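PDB 3HG7: D-isomer specific 2-hydroxyacid dehydrogenase family protein from Aeromonas salmonicida subsp. salmonicida, which probably acts as an NAD-dependent oxidoreductase of the D-isomer specific 2-hydroxyacid dehydrogenase family. Local coordinates for residues Y106-G109 / H110-S113. The protein carries 1 engineered substitution. Sequence-based numbering, arbitrary orientation.
Sequences YVFG and HLLS
Tyr106 and His110 meet one turn apart on the helix 100-115, joined through both backbone and side chain. The amide of His110 donates to Tyr106 O, N to O 3.0 Å, in a fairly straight bond (161° at the hydrogen). The three amides that follow repeat this i to i+4 pattern: Leu111 N gives its hydrogen to Val107 O at 2.8 Å, Leu112 N to Phe108 O, and Ser113 N to Gly109 O, so every carbonyl from 106 to 109 has its helical donor. The bond to Val107 O is the most bent of the four.

Tyr106 O also lies at the edge of the imidazole, in its plane, with His110 CD2 3.2 Å away. That same CD2 sits over one face of the phenol ring, displaced toward its rim, and His110 NE2 comes within 3.4 Å of Tyr106 CE1. The two rings are inclined at 51°. With His110 CG anti to the carbonyl carbon (chi1 -85°), the imidazole leans back toward the preceding turn, where the Tyr106 ring stands out from the helix. The Tyr106 hydroxyl is satisfied by a hydrogen bond to Thr277 OG1.

On the apolar side, Phe108 and Leu111 run side by side, Leu111 CD2 resting 4.0 Å from Phe108 CE1. The Phe108 ring also meets Phe162, while Val107 and Leu111 pack on strands 197-200 and 225-228. This is a regular alpha-helix with one flank laid against the parallel sheet of what is probably the Rossmann-type NAD-binding domain.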
loop_
_atom_site.group_PDB
_atom_site.type_symbol
_atom_site.label_atom_id
_atom_site.label_comp_id
_atom_site.label_asym_id
_atom_site.label_seq_id
_atom_site.Cartn_x
_atom_site.Cartn_y
_atom_site.Cartn_z
ATOM N N TYR A 106 10.477 -3.936 0.312
ATOM C CA TYR A 106 10.364 -3.092 -0.874
ATOM C C TYR A 106 11.188 -1.831 -0.692
ATOM O O TYR A 106 11.980 -1.444 -1.576
ATOM C CB TYR A 106 8.887 -2.702 -1.091
ATOM C CG TYR A 106 8.684 -1.705 -2.202
ATOM C CD1 TYR A 106 8.452 -2.139 -3.507
ATOM C CD2 TYR A 106 8.667 -0.330 -1.929
ATOM C CE1 TYR A 106 8.238 -1.236 -4.527
ATOM C CE2 TYR A 106 8.471 0.594 -2.928
ATOM C CZ TYR A 106 8.262 0.127 -4.221
ATOM O OH TYR A 106 8.060 1.000 -5.227
ATOM N N VAL A 107 11.017 -1.193 0.458
ATOM C CA VAL A 107 11.628 0.095 0.680
ATOM C C VAL A 107 13.148 -0.106 0.741
ATOM O O VAL A 107 13.870 0.595 0.054
ATOM C CB VAL A 107 11.112 0.763 1.985
ATOM C CG1 VAL A 107 12.033 1.926 2.418
ATOM C CG2 VAL A 107 9.644 1.273 1.775
ATOM N N PHE A 108 13.604 -1.086 1.525
ATOM C CA PHE A 108 15.068 -1.262 1.685
ATOM C C PHE A 108 15.727 -1.943 0.469
ATOM O O PHE A 108 16.873 -1.686 0.187
ATOM C CB PHE A 108 15.404 -1.923 3.018
ATOM C CG PHE A 108 15.344 -0.971 4.168
ATOM C CD1 PHE A 108 16.512 -0.422 4.684
ATOM C CD2 PHE A 108 14.130 -0.586 4.704
ATOM C CE1 PHE A 108 16.459 0.503 5.745
ATOM C CE2 PHE A 108 14.055 0.319 5.761
ATOM C CZ PHE A 108 15.237 0.865 6.282
ATOM N N GLY A 109 15.004 -2.794 -0.267
ATOM C CA GLY A 109 15.524 -3.306 -1.529
ATOM C C GLY A 109 15.774 -2.151 -2.498
ATOM O O GLY A 109 16.852 -2.037 -3.099
ATOM N N HIS A 110 14.795 -1.266 -2.619
ATOM C CA HIS A 110 14.926 -0.134 -3.532
ATOM C C HIS A 110 15.993 0.839 -3.020
ATOM O O HIS A 110 16.776 1.393 -3.784
ATOM C CB HIS A 110 13.609 0.586 -3.725
ATOM C CG HIS A 110 12.753 -0.042 -4.785
ATOM N ND1 HIS A 110 12.941 0.211 -6.123
ATOM C CD2 HIS A 110 11.726 -0.916 -4.705
ATOM C CE1 HIS A 110 12.057 -0.473 -6.829
ATOM N NE2 HIS A 110 11.321 -1.185 -5.998
ATOM N N LEU A 111 16.013 1.025 -1.714
ATOM C CA LEU A 111 16.943 1.955 -1.127
ATOM C C LEU A 111 18.377 1.457 -1.316
ATOM O O LEU A 111 19.256 2.218 -1.729
ATOM C CB LEU A 111 16.637 2.156 0.358
ATOM C CG LEU A 111 17.638 3.007 1.145
ATOM C CD1 LEU A 111 17.662 4.404 0.586
ATOM C CD2 LEU A 111 17.390 3.001 2.699
ATOM N N LEU A 112 18.611 0.182 -1.033
ATOM C CA LEU A 112 19.976 -0.329 -1.152
ATOM C C LEU A 112 20.328 -0.441 -2.634
ATOM O O LEU A 112 21.475 -0.221 -2.982
ATOM C CB LEU A 112 20.113 -1.655 -0.429
ATOM C CG LEU A 112 19.972 -1.478 1.088
ATOM C CD1 LEU A 112 19.724 -2.798 1.790
ATOM C CD2 LEU A 112 21.307 -0.794 1.565
ATOM N N SER A 113 19.342 -0.745 -3.503
ATOM C CA SER A 113 19.620 -0.730 -4.942
ATOM C C SER A 113 20.237 0.603 -5.374
ATOM O O SER A 113 21.245 0.631 -6.085
ATOM C CB SER A 113 18.382 -1.080 -5.778
ATOM O OG SER A 113 18.716 -1.021 -7.163
#